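Local coordinates for hypothetical protein Atu1826 (Agrobacterium tumefaciens, PDB 2I3D) that is of unknown function but is probably an alpha/beta hydrolase related to the X-Pro dipeptidyl-peptidase (S15) family, at residues B[47-52]-B[122-127]; B[75-80]-B[224-229]; B[132-137]-B[161-166]; B[154-159]-B[185-190]. All coordinates share one frame; numbering follows the deposited sequence. Where two conformers were deposited one is given.

Contact 1 lies in the core of the fold: two neighbouring parallel strands of the central sheet joined by backbone hydrogen bonds. Contact 2 lies against one face of that sheet and touches contact 1 through Phe75 and Phe80; its inner half is apolar and its outer half a salt-bridge network. Contact 3 sits on the helix after strand 124-129, so contacts 1 and 3 share one strand-helix unit, and is a buried aromatic cluster without hydrogen bonds between its segments. Contact 4 is more peripheral and likewise lacks such bonds, with proline rings packed on a helix. Contacts 3 and 4 adjoin through Trp134, Tyr159, Phe161 and Leu190 and draw on one loop between strands 146-152 and 171-176.

Contact 1. Residues B[47-52]-B[122-127]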
loop_
_atom_site.group_PDB
_atom_site.type_symbol
_atom_site.label_atom_id
_atom_site.label_comp_id
_atom_site.label_asym_id
_atom_site.label_seq_id
_atom_site.Cartn_x
_atom_site.Cartn_y
_atom_site.Cartn_z
ATOM N N ALA B 47 29.350 -0.103 5.737
ATOM C CA ALA B 47 28.187 -0.953 5.403
ATOM C C ALA B 47 27.637 -0.576 4.019
ATOM O O ALA B 47 27.648 0.600 3.635
ATOM C CB ALA B 47 27.098 -0.856 6.448
ATOM N N PRO B 48 27.126 -1.577 3.274
ATOM C CA PRO B 48 26.577 -1.260 1.966
ATOM C C PRO B 48 25.320 -0.421 2.131
ATOM O O PRO B 48 24.675 -0.487 3.178
ATOM C CB PRO B 48 26.216 -2.634 1.401
ATOM C CG PRO B 48 25.911 -3.482 2.611
ATOM C CD PRO B 48 26.971 -3.003 3.612
ATOM N N ILE B 49 25.017 0.372 1.103
ATOM C CA ILE B 49 23.816 1.208 1.058
ATOM C C ILE B 49 22.696 0.530 0.246
ATOM O O ILE B 49 22.932 -0.034 -0.813
ATOM C CB ILE B 49 24.119 2.596 0.469
ATOM C CG1 ILE B 49 25.050 3.362 1.436
ATOM C CG2 ILE B 49 22.836 3.410 0.248
ATOM C CD1 ILE B 49 25.846 4.499 0.801
ATOM N N ALA B 50 21.473 0.645 0.740
ATOM C CA ALA B 50 20.325 0.178 -0.029
ATOM C C ALA B 50 19.378 1.361 -0.244
ATOM O O ALA B 50 19.061 2.066 0.719
ATOM C CB ALA B 50 19.609 -0.959 0.695
ATOM N N ILE B 51 18.958 1.592 -1.485
ATOM C CA ILE B 51 17.978 2.640 -1.827
ATOM C C ILE B 51 16.705 1.938 -2.315
ATOM O O ILE B 51 16.787 1.058 -3.203
ATOM C CB ILE B 51 18.501 3.540 -2.985
ATOM C CG1 ILE B 51 19.894 4.118 -2.624
ATOM C CG2 ILE B 51 17.531 4.651 -3.314
ATOM C CD1 ILE B 51 19.953 5.131 -1.438
ATOM N N ILE B 52 15.559 2.341 -1.780
ATOM C CA ILE B 52 14.277 1.678 -2.091
ATOM C C ILE B 52 13.355 2.675 -2.801
ATOM O O ILE B 52 13.131 3.793 -2.250
ATOM C CB ILE B 52 13.563 1.163 -0.793
ATOM C CG1 ILE B 52 14.575 0.596 0.215
ATOM C CG2 ILE B 52 12.436 0.168 -1.174
ATOM C CD1 ILE B 52 15.329 -0.647 -0.248
ATOM N N LYS B 122 31.410 1.256 -0.076
ATOM C CA LYS B 122 31.884 1.018 -1.437
ATOM C C LYS B 122 30.870 0.262 -2.307
ATOM O O LYS B 122 31.113 0.053 -3.507
ATOM C CB LYS B 122 33.235 0.287 -1.442
ATOM C CG LYS B 122 34.430 1.122 -0.909
ATOM C CD LYS B 122 34.570 2.466 -1.652
ATOM C CE LYS B 122 35.811 3.294 -1.225
ATOM N NZ LYS B 122 35.871 3.597 0.256
ATOM N N SER B 123 29.731 -0.124 -1.722
ATOM C CA SER B 123 28.723 -0.835 -2.521
ATOM C C SER B 123 27.300 -0.498 -2.168
ATOM O O SER B 123 26.988 0.006 -1.083
ATOM C CB SER B 123 28.905 -2.344 -2.455
ATOM O OG SER B 123 28.535 -2.792 -1.198
ATOM N N CYS B 124 26.439 -0.784 -3.133
ATOM C CA CYS B 124 25.075 -0.330 -3.032
ATOM C C CYS B 124 24.148 -1.365 -3.691
ATOM O O CYS B 124 24.544 -2.061 -4.630
ATOM C CB CYS B 124 24.938 1.075 -3.648
ATOM S SG CYS B 124 23.221 1.674 -3.863
ATOM N N TRP B 125 22.937 -1.475 -3.143
ATOM C CA TRP B 125 21.836 -2.183 -3.813
ATOM C C TRP B 125 20.705 -1.227 -4.068
ATOM O O TRP B 125 20.489 -0.316 -3.283
ATOM C CB TRP B 125 21.278 -3.294 -2.931
ATOM C CG TRP B 125 22.086 -4.596 -2.964
ATOM C CD1 TRP B 125 23.378 -4.788 -2.570
ATOM C CD2 TRP B 125 21.588 -5.875 -3.358
ATOM N NE1 TRP B 125 23.733 -6.128 -2.695
ATOM C CE2 TRP B 125 22.647 -6.820 -3.166
ATOM C CE3 TRP B 125 20.340 -6.324 -3.804
ATOM C CZ2 TRP B 125 22.495 -8.169 -3.445
ATOM C CZ3 TRP B 125 20.180 -7.678 -4.096
ATOM C CH2 TRP B 125 21.255 -8.580 -3.923
ATOM N N VAL B 126 19.946 -1.484 -5.123
ATOM C CA VAL B 126 18.716 -0.724 -5.354
ATOM C C VAL B 126 17.572 -1.720 -5.405
ATOM O O VAL B 126 17.704 -2.808 -5.987
ATOM C CB VAL B 126 18.793 0.134 -6.660
ATOM C CG1 VAL B 126 19.003 -0.749 -7.875
ATOM C CG2 VAL B 126 17.563 1.056 -6.820
ATOM N N ALA B 127 16.461 -1.376 -4.777
ATOM C CA ALA B 127 15.279 -2.236 -4.859
ATOM C C ALA B 127 14.134 -1.331 -5.254
ATOM O O ALA B 127 13.932 -0.288 -4.603
ATOM C CB ALA B 127 15.007 -2.897 -3.519
#
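Ile49 and Ile51 each use both their N-H and their C=O to bind the segment 123-127, giving a ladder of four backbone hydrogen bonds. Ile49 N donates to Ser123 O at 3.0 Å, and Trp125 N returns to Ile49 O at 2.7 Å. Two residues on, Ile51 N reaches Trp125 O at 3.0 Å and Ala127 N reaches Ile51 O at 2.9 Å. All four are nearly straight, with N-H...O angles of at least 162°. Alpha C-H groups lie against the same acceptors, as where Cys124 CA stands 3.1 Å from Ile49 O.

Side chains add less between the strands. On the face that also carries Ala50 and Trp125, Ile52 CG1, beside the backbone N at chi1 -38°, carries CD1 to within 4.0 Å of Ala127 CB. On the other face Ile51 CG1 approaches Cys124 SG at 4.3 Å. Before the strands begin, Pro48 CB rests 3.5 Å from Ser123 OG.

Helices cover both faces: Phe75 of helix 66-77 packs on Ala50 and Ile52, while Leu111 of helix 101-117 packs on Ile51 and Cys124. Backbone bonds to Thr81 and Leu83 on one flank and to Glu147 on the other continue the sheet. Parallel strands at 17° to each other, sandwiched between helices, are typical of three-layer alpha/beta folds, consistent with the alpha/beta hydrolase fold proposed for this protein.

Contact 2. Residues B[75-80]-B[224-229]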
loop_
_atom_site.group_PDB
_atom_site.type_symbol
_atom_site.label_atom_id
_atom_site.label_comp_id
_atom_site.label_asym_id
_atom_site.label_seq_id
_atom_site.Cartn_x
_atom_site.Cartn_y
_atom_site.Cartn_z
ATOM N N PHE B 75 16.446 -4.896 4.033
ATOM C CA PHE B 75 17.832 -4.439 3.960
ATOM C C PHE B 75 18.339 -3.946 5.314
ATOM O O PHE B 75 19.486 -4.222 5.683
ATOM C CB PHE B 75 17.990 -3.392 2.866
ATOM C CG PHE B 75 17.964 -3.982 1.481
ATOM C CD1 PHE B 75 19.143 -4.509 0.900
ATOM C CD2 PHE B 75 16.750 -4.078 0.756
ATOM C CE1 PHE B 75 19.116 -5.078 -0.412
ATOM C CE2 PHE B 75 16.702 -4.648 -0.567
ATOM C CZ PHE B 75 17.880 -5.170 -1.144
ATOM N N GLN B 76 17.475 -3.248 6.034
ATOM C CA GLN B 76 17.768 -2.752 7.387
ATOM C C GLN B 76 18.254 -3.902 8.255
ATOM O O GLN B 76 19.321 -3.864 8.884
ATOM C CB GLN B 76 16.482 -2.168 8.031
ATOM C CG GLN B 76 16.722 -1.635 9.463
ATOM C CD GLN B 76 15.540 -0.895 10.074
ATOM O OE1 GLN B 76 14.530 -0.617 9.430
ATOM N NE2 GLN B 76 15.682 -0.560 11.352
ATOM N N LYS B 77 17.430 -4.943 8.301
ATOM C CA LYS B 77 17.722 -6.097 9.145
ATOM C C LYS B 77 19.003 -6.819 8.740
ATOM O O LYS B 77 19.577 -7.503 9.582
ATOM C CB LYS B 77 16.595 -7.122 9.113
ATOM C CG LYS B 77 15.283 -6.730 9.744
ATOM C CD LYS B 77 14.315 -7.963 9.631
ATOM C CE LYS B 77 14.039 -8.319 8.142
ATOM N NZ LYS B 77 13.820 -9.771 7.802
ATOM N N ARG B 78 19.421 -6.708 7.471
ATOM C CA ARG B 78 20.655 -7.363 7.005
ATOM C C ARG B 78 21.915 -6.455 7.088
ATOM O O ARG B 78 22.959 -6.753 6.475
ATOM C CB ARG B 78 20.471 -7.952 5.602
ATOM C CG ARG B 78 19.470 -9.098 5.543
ATOM C CD ARG B 78 19.739 -10.179 6.572
ATOM N NE ARG B 78 18.858 -11.323 6.344
ATOM C CZ ARG B 78 17.684 -11.545 6.943
ATOM N NH1 ARG B 78 17.227 -10.708 7.868
ATOM N NH2 ARG B 78 16.963 -12.626 6.612
ATOM N N GLY B 79 21.803 -5.359 7.840
ATOM C CA GLY B 79 22.948 -4.474 8.129
ATOM C C GLY B 79 23.257 -3.395 7.112
ATOM O O GLY B 79 24.315 -2.754 7.184
ATOM N N PHE B 80 22.358 -3.173 6.156
ATOM C CA PHE B 80 22.566 -2.114 5.169
ATOM C C PHE B 80 22.220 -0.739 5.765
ATOM O O PHE B 80 21.299 -0.604 6.582
ATOM C CB PHE B 80 21.639 -2.303 3.951
ATOM C CG PHE B 80 22.094 -3.366 2.967
ATOM C CD1 PHE B 80 22.053 -4.710 3.317
ATOM C CD2 PHE B 80 22.522 -3.010 1.683
ATOM C CE1 PHE B 80 22.461 -5.697 2.404
ATOM C CE2 PHE B 80 22.942 -3.976 0.767
ATOM C CZ PHE B 80 22.892 -5.323 1.119
ATOM N N GLU B 224 10.608 -14.537 -0.717
ATOM C CA GLU B 224 11.478 -14.739 -1.889
ATOM C C GLU B 224 12.558 -13.669 -1.936
ATOM O O GLU B 224 13.721 -13.992 -2.202
ATOM C CB GLU B 224 10.657 -14.712 -3.172
ATOM C CG GLU B 224 9.668 -15.915 -3.309
ATOM C CD GLU B 224 10.319 -17.230 -3.726
ATOM O OE1 GLU B 224 11.548 -17.301 -3.947
ATOM O OE2 GLU B 224 9.550 -18.203 -3.875
ATOM N N CYS B 225 12.185 -12.410 -1.664
ATOM C CA CYS B 225 13.204 -11.329 -1.576
ATOM C C CYS B 225 14.258 -11.604 -0.465
ATOM O O CYS B 225 15.447 -11.446 -0.685
ATOM C CB CYS B 225 12.522 -9.982 -1.340
ATOM S SG CYS B 225 11.529 -9.490 -2.781
ATOM N N GLU B 226 13.785 -12.027 0.712
ATOM C CA GLU B 226 14.677 -12.374 1.821
ATOM C C GLU B 226 15.661 -13.508 1.451
ATOM O O GLU B 226 16.869 -13.362 1.618
ATOM C CB GLU B 226 13.856 -12.729 3.060
ATOM C CG GLU B 226 14.659 -13.071 4.250
ATOM C CD GLU B 226 13.756 -13.479 5.435
ATOM O OE1 GLU B 226 12.631 -14.040 5.212
ATOM O OE2 GLU B 226 14.185 -13.234 6.587
ATOM N N ASP B 227 15.124 -14.585 0.884
ATOM C CA ASP B 227 15.936 -15.741 0.476
ATOM C C ASP B 227 16.957 -15.311 -0.551
ATOM O O ASP B 227 18.115 -15.716 -0.479
ATOM C CB ASP B 227 15.073 -16.862 -0.110
ATOM C CG ASP B 227 14.133 -17.492 0.906
ATOM O OD1 ASP B 227 14.270 -17.242 2.124
ATOM O OD2 ASP B 227 13.248 -18.249 0.478
ATOM N N TYR B 228 16.551 -14.454 -1.482
ATOM C CA TYR B 228 17.480 -14.034 -2.536
ATOM C C TYR B 228 18.653 -13.232 -1.901
ATOM O O TYR B 228 19.830 -13.429 -2.209
ATOM C CB TYR B 228 16.764 -13.172 -3.585
ATOM C CG TYR B 228 17.719 -12.760 -4.675
ATOM C CD1 TYR B 228 18.195 -13.722 -5.600
ATOM C CD2 TYR B 228 18.202 -11.443 -4.737
ATOM C CE1 TYR B 228 19.088 -13.366 -6.601
ATOM C CE2 TYR B 228 19.117 -11.052 -5.700
ATOM C CZ TYR B 228 19.577 -12.018 -6.624
ATOM O OH TYR B 228 20.494 -11.623 -7.564
ATOM N N LEU B 229 18.327 -12.291 -1.036
ATOM C CA LEU B 229 19.380 -11.441 -0.464
ATOM C C LEU B 229 20.307 -12.293 0.409
ATOM O O LEU B 229 21.533 -12.136 0.370
ATOM C CB LEU B 229 18.734 -10.305 0.333
ATOM C CG LEU B 229 19.726 -9.349 1.000
ATOM C CD1 LEU B 229 20.561 -8.687 -0.073
ATOM C CD2 LEU B 229 18.922 -8.306 1.817
#
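Leu229 CD2 sits between the Phe75 ring and the aliphatic part of Arg78, while CD1 turns to Phe75 and Phe80. CD2 lies over one face of the Phe75 ring, 4.2 Å from the centroid and displaced toward the rim, a CH-pi contact; CD1 touches Phe75 CE1 at 3.9 Å. Phe80 meets CD1 obliquely, its CZ atom 4.3 Å away. Arg78 runs past the leucine in the opposite sense, with CG 3.8 Å from Leu229 CD2.

The two segments join the end of helix 66-77 to helix 218-233. A Schellman motif terminates the first helix, with Gly79 at positive phi as C-prime, and the chain turns there to bring Phe80 back against Phe75, whose CD1 lies over the centre of the Phe80 ring.

Farther out, the Arg78 guanidinium is held chiefly by Asp230, through a salt bridge from NE, with Glu226 on NH2. Arg78 NH2 donates to the anti lone pair of Glu226 OE2 at 2.8 Å in a bent bond (140°), the oxygen tilted out of the guanidinium plane and the two planes 46° apart. Glu226 points its CG opposite the backbone N (chi1 -179°) and extends from there to this partner. Lys77 NZ adds a long ion pair to Glu226 OE2 at 3.7 Å.

Contact 3. Residues B[132-137]-B[161-166]; sequences GAWIGM and FSFLAP
Helix 131-142, which starts at the probable nucleophile elbow of this hydrolase fold, is covered here by the loop between strands 146-152 and 171-176. Trp134 and Phe161 form an edge-to-face pair: Trp134 CD1 stands above the centre of the Phe161 ring, 3.7 Å from Phe161 CE2, with the ring planes 59° apart. A trans chi1 (-180°) carries the Trp134 indole out to the loop, where NE1 is held by a hydrogen bond to Asp160 O.

Phe163 completes the aromatic cluster by turning its rim to the helix. Its CE2 atom lies 3.7 Å from Trp134 NE1, and Met137 O lies at the ring edge near its plane, 3.4 Å from Phe163 CE1. The ring centroids of Trp134 and Phe163 are farther apart, and their planes meet obliquely.

Met137, a selenomethionine, fits among the loop side chains. Its SE atom sits at the edge of the Phe161 ring, 4.0 Å from Phe161 CE1, a Met-aromatic contact. In the conformer described, a bend at chi3 (82°) turns Met137 CE to Leu164, 3.5 Å from Leu164 CD1. Tyr159 stacks on Trp134 on one side; on another, Leu190 and Leu194 of helix 184-195 touch Phe161 and Leu164. A loop folded as a type I turn from Phe161 to Leu164 thus packs its aromatic residues on the helix after the putative nucleophile elbow of an alpha/beta hydrolase.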
loop_
_atom_site.group_PDB
_atom_site.type_symbol
_atom_site.label_atom_id
_atom_site.label_comp_id
_atom_site.label_asym_id
_atom_site.label_seq_id
_atom_site.Cartn_x
_atom_site.Cartn_y
_atom_site.Cartn_z
ATOM N N GLY B 132 9.074 2.273 -9.727
ATOM C CA GLY B 132 10.319 2.306 -8.981
ATOM C C GLY B 132 11.378 1.324 -9.501
ATOM O O GLY B 132 12.562 1.622 -9.395
ATOM N N ALA B 133 10.954 0.167 -10.054
ATOM C CA ALA B 133 11.931 -0.807 -10.573
ATOM C C ALA B 133 12.542 -0.230 -11.858
ATOM O O ALA B 133 13.714 -0.502 -12.183
ATOM C CB ALA B 133 11.248 -2.134 -10.877
ATOM N N TRP B 134 11.729 0.478 -12.650
ATOM C CA TRP B 134 12.280 1.101 -13.877
ATOM C C TRP B 134 13.294 2.195 -13.534
ATOM O O TRP B 134 14.431 2.247 -14.102
ATOM C CB TRP B 134 11.112 1.633 -14.720
ATOM C CG TRP B 134 11.489 2.295 -16.018
ATOM C CD1 TRP B 134 12.160 1.741 -17.079
ATOM C CD2 TRP B 134 11.181 3.646 -16.381
ATOM N NE1 TRP B 134 12.324 2.699 -18.088
ATOM C CE2 TRP B 134 11.709 3.863 -17.688
ATOM C CE3 TRP B 134 10.553 4.718 -15.705
ATOM C CZ2 TRP B 134 11.580 5.099 -18.343
ATOM C CZ3 TRP B 134 10.411 5.912 -16.347
ATOM C CH2 TRP B 134 10.910 6.111 -17.650
ATOM N N ILE B 135 12.901 3.116 -12.632
ATOM C CA ILE B 135 13.901 4.078 -12.140
ATOM C C ILE B 135 15.137 3.376 -11.521
ATOM O O ILE B 135 16.293 3.756 -11.790
ATOM C CB ILE B 135 13.286 5.069 -11.137
ATOM C CG1 ILE B 135 12.035 5.762 -11.743
ATOM C CG2 ILE B 135 14.382 6.077 -10.630
ATOM C CD1 ILE B 135 12.376 6.720 -12.926
ATOM N N GLY B 136 14.907 2.310 -10.734
ATOM C CA GLY B 136 16.010 1.617 -10.108
ATOM C C GLY B 136 17.006 1.037 -11.102
ATOM O O GLY B 136 18.235 1.126 -10.911
HETATM N N MSE B 137 16.484 0.442 -12.163
HETATM C CA MSE B 137 17.386 -0.170 -13.144
HETATM C C MSE B 137 18.133 0.909 -13.947
HETATM O O MSE B 137 19.269 0.673 -14.390
HETATM C CB MSE B 137 16.686 -1.232 -14.003
HETATM C CG MSE B 137 16.162 -2.402 -13.140
HETATM SE SE MSE B 137 15.635 -3.981 -14.113
HETATM C CE MSE B 137 17.423 -4.773 -14.320
ATOM N N PHE B 161 12.792 -0.499 -21.167
ATOM C CA PHE B 161 13.980 -1.051 -20.454
ATOM C C PHE B 161 15.188 -1.322 -21.364
ATOM O O PHE B 161 16.132 -2.017 -20.961
ATOM C CB PHE B 161 13.587 -2.359 -19.742
ATOM C CG PHE B 161 12.798 -2.132 -18.483
ATOM C CD1 PHE B 161 13.374 -2.327 -17.244
ATOM C CD2 PHE B 161 11.449 -1.780 -18.563
ATOM C CE1 PHE B 161 12.633 -2.116 -16.055
ATOM C CE2 PHE B 161 10.640 -1.592 -17.401
ATOM C CZ PHE B 161 11.249 -1.771 -16.124
ATOM N N SER B 162 15.131 -0.831 -22.603
ATOM C CA SER B 162 16.098 -1.281 -23.574
ATOM C C SER B 162 17.459 -0.603 -23.313
ATOM O O SER B 162 18.459 -1.020 -23.905
ATOM C CB SER B 162 15.592 -1.090 -25.005
ATOM O OG SER B 162 15.714 0.224 -25.326
ATOM N N PHE B 163 17.511 0.375 -22.392
ATOM C CA PHE B 163 18.807 0.953 -21.907
ATOM C C PHE B 163 19.711 -0.098 -21.209
ATOM O O PHE B 163 20.891 0.140 -20.999
ATOM C CB PHE B 163 18.574 2.129 -20.951
ATOM C CG PHE B 163 17.841 1.722 -19.681
ATOM C CD1 PHE B 163 18.535 1.209 -18.597
ATOM C CD2 PHE B 163 16.454 1.820 -19.606
ATOM C CE1 PHE B 163 17.849 0.794 -17.435
ATOM C CE2 PHE B 163 15.768 1.386 -18.456
ATOM C CZ PHE B 163 16.462 0.867 -17.392
ATOM N N LEU B 164 19.135 -1.210 -20.757
ATOM C CA LEU B 164 19.922 -2.267 -20.100
ATOM C C LEU B 164 20.707 -3.069 -21.143
ATOM O O LEU B 164 20.290 -4.163 -21.612
ATOM C CB LEU B 164 19.009 -3.204 -19.354
ATOM C CG LEU B 164 18.451 -2.636 -18.043
ATOM C CD1 LEU B 164 17.248 -3.491 -17.560
ATOM C CD2 LEU B 164 19.551 -2.501 -16.932
ATOM N N ALA B 165 21.861 -2.546 -21.503
ATOM C CA ALA B 165 22.577 -3.104 -22.651
ATOM C C ALA B 165 24.093 -2.893 -22.520
ATOM O O ALA B 165 24.684 -2.084 -23.254
ATOM C CB ALA B 165 22.057 -2.483 -23.932
ATOM N N PRO B 166 24.746 -3.687 -21.654
ATOM C CA PRO B 166 24.034 -4.727 -20.933
ATOM C C PRO B 166 23.738 -4.305 -19.485
ATOM O O PRO B 166 24.282 -3.313 -18.958
ATOM C CB PRO B 166 25.047 -5.887 -20.934
ATOM C CG PRO B 166 26.375 -5.148 -20.794
ATOM C CD PRO B 166 26.201 -3.734 -21.363
#

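Contact 4. Residues B[154-159]-B[185-190]; sequences PQPNTY and KDVNGL
Pro156 sets its ring on the helix of Asp186 to Leu190. Its CG atom, puckered endo, lies 3.4 Å from Asp186 O and 4.0 Å from Leu190 CB, while Pro156 CD meets Val187 CG2 at 4.2 Å. Leu190 thus meets Pro156 with its CB, and its CD2 reaches Pro154 CG at 4.4 Å.

Val187 faces both prolines. Its CG1 branch, directed away from the valine's own N (chi1 -176°), meets Pro154 CG at 4.1 Å; the CG2 branch lies 3.7 Å from Pro154 O. The valine also packs on Ile173 and Asn175 of strand 171-176, so the contact links helix 184-195 to the loop that follows strand 146-152 in this alpha/beta fold. On that loop Gln155 touches Ser130 and His212, two members of a probable Ser-His-Asp triad.

Toward solvent, Asn157 and Asp186 lie roughly perpendicular to each other without a hydrogen bond. Asp186 OD1 approaches Asn157 CB at 3.4 Å, and the amide and carboxylate planes are 32° apart. The amide itself is directed elsewhere: Asn157 CG sits between its backbone N and carbonyl carbon (chi1 56°), and ND2 donates to Val181 O.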
loop_
_atom_site.group_PDB
_atom_site.type_symbol
_atom_site.label_atom_id
_atom_site.label_comp_id
_atom_site.label_asym_id
_atom_site.label_seq_id
_atom_site.Cartn_x
_atom_site.Cartn_y
_atom_site.Cartn_z
ATOM N N PRO B 154 8.219 -5.225 -12.603
ATOM C CA PRO B 154 8.628 -4.244 -13.627
ATOM C C PRO B 154 7.598 -4.205 -14.791
ATOM O O PRO B 154 6.855 -5.198 -14.979
ATOM C CB PRO B 154 9.969 -4.811 -14.102
ATOM C CG PRO B 154 9.793 -6.313 -14.014
ATOM C CD PRO B 154 8.995 -6.480 -12.678
ATOM N N GLN B 155 7.532 -3.097 -15.562
ATOM C CA GLN B 155 6.454 -2.923 -16.531
ATOM C C GLN B 155 7.108 -2.642 -17.878
ATOM O O GLN B 155 7.067 -1.518 -18.380
ATOM C CB GLN B 155 5.581 -1.713 -16.159
ATOM C CG GLN B 155 4.959 -1.753 -14.776
ATOM C CD GLN B 155 4.667 -0.334 -14.326
ATOM O OE1 GLN B 155 3.506 0.149 -14.326
ATOM N NE2 GLN B 155 5.730 0.353 -13.948
ATOM N N PRO B 156 7.747 -3.656 -18.474
ATOM C CA PRO B 156 8.476 -3.373 -19.743
ATOM C C PRO B 156 7.577 -3.174 -20.993
ATOM O O PRO B 156 8.096 -2.851 -22.081
ATOM C CB PRO B 156 9.327 -4.633 -19.958
ATOM C CG PRO B 156 8.574 -5.774 -19.171
ATOM C CD PRO B 156 7.888 -5.052 -18.004
ATOM N N ASN B 157 6.268 -3.369 -20.832
ATOM C CA ASN B 157 5.290 -3.033 -21.849
ATOM C C ASN B 157 4.890 -1.549 -21.779
ATOM O O ASN B 157 4.346 -1.027 -22.739
ATOM C CB ASN B 157 4.026 -3.944 -21.718
ATOM C CG ASN B 157 3.359 -3.882 -20.314
ATOM O OD1 ASN B 157 4.009 -3.617 -19.312
ATOM N ND2 ASN B 157 2.010 -4.093 -20.268
ATOM N N THR B 158 5.153 -0.891 -20.638
ATOM C CA THR B 158 4.752 0.514 -20.414
ATOM C C THR B 158 5.942 1.473 -20.415
ATOM O O THR B 158 5.816 2.647 -20.846
ATOM C CB THR B 158 4.055 0.625 -19.020
ATOM O OG1 THR B 158 2.966 -0.303 -18.956
ATOM C CG2 THR B 158 3.594 2.069 -18.750
ATOM N N TYR B 159 7.067 0.999 -19.879
ATOM C CA TYR B 159 8.297 1.804 -19.790
ATOM C C TYR B 159 9.378 1.056 -20.549
ATOM O O TYR B 159 9.366 -0.187 -20.600
ATOM C CB TYR B 159 8.723 2.020 -18.335
ATOM C CG TYR B 159 7.666 2.809 -17.585
ATOM C CD1 TYR B 159 7.421 4.153 -17.897
ATOM C CD2 TYR B 159 6.928 2.236 -16.561
ATOM C CE1 TYR B 159 6.479 4.889 -17.227
ATOM C CE2 TYR B 159 5.943 2.984 -15.883
ATOM C CZ TYR B 159 5.722 4.290 -16.249
ATOM O OH TYR B 159 4.779 5.022 -15.563
ATOM N N LYS B 185 3.864 -12.468 -20.053
ATOM C CA LYS B 185 4.556 -12.521 -21.331
ATOM C C LYS B 185 5.536 -11.353 -21.477
ATOM O O LYS B 185 6.625 -11.519 -22.023
ATOM C CB LYS B 185 3.559 -12.540 -22.486
ATOM C CG LYS B 185 4.174 -12.452 -23.891
ATOM C CD LYS B 185 3.116 -12.858 -25.016
ATOM C CE LYS B 185 2.131 -11.743 -25.292
ATOM N NZ LYS B 185 1.230 -12.161 -26.436
ATOM N N ASP B 186 5.126 -10.165 -21.020
ATOM C CA ASP B 186 5.973 -8.999 -21.180
ATOM C C ASP B 186 7.171 -9.090 -20.238
ATOM O O ASP B 186 8.319 -8.793 -20.638
ATOM C CB ASP B 186 5.176 -7.741 -20.898
ATOM C CG ASP B 186 4.004 -7.637 -21.811
ATOM O OD1 ASP B 186 4.181 -7.106 -22.918
ATOM O OD2 ASP B 186 2.930 -8.159 -21.469
ATOM N N VAL B 187 6.922 -9.478 -18.982
ATOM C CA VAL B 187 8.076 -9.639 -18.071
ATOM C C VAL B 187 9.038 -10.720 -18.574
ATOM O O VAL B 187 10.253 -10.555 -18.474
ATOM C CB VAL B 187 7.656 -9.870 -16.601
ATOM C CG1 VAL B 187 8.939 -9.918 -15.712
ATOM C CG2 VAL B 187 6.767 -8.709 -16.171
ATOM N N ASN B 188 8.507 -11.805 -19.112
ATOM C CA ASN B 188 9.357 -12.906 -19.578
ATOM C C ASN B 188 10.254 -12.469 -20.722
ATOM O O ASN B 188 11.435 -12.836 -20.785
ATOM C CB ASN B 188 8.507 -14.082 -20.067
ATOM C CG ASN B 188 7.887 -14.859 -18.933
ATOM O OD1 ASN B 188 8.292 -14.694 -17.769
ATOM N ND2 ASN B 188 6.882 -15.695 -19.249
ATOM N N GLY B 189 9.711 -11.611 -21.578
ATOM C CA GLY B 189 10.477 -11.115 -22.733
ATOM C C GLY B 189 11.648 -10.255 -22.288
ATOM O O GLY B 189 12.753 -10.350 -22.850
ATOM N N LEU B 190 11.432 -9.398 -21.272
ATOM C CA LEU B 190 12.539 -8.593 -20.742
ATOM C C LEU B 190 13.599 -9.536 -20.097
ATOM O O LEU B 190 14.803 -9.408 -20.337
ATOM C CB LEU B 190 12.038 -7.641 -19.651
ATOM C CG LEU B 190 13.091 -6.989 -18.734
ATOM C CD1 LEU B 190 14.058 -6.125 -19.524
ATOM C CD2 LEU B 190 12.432 -6.181 -17.561
#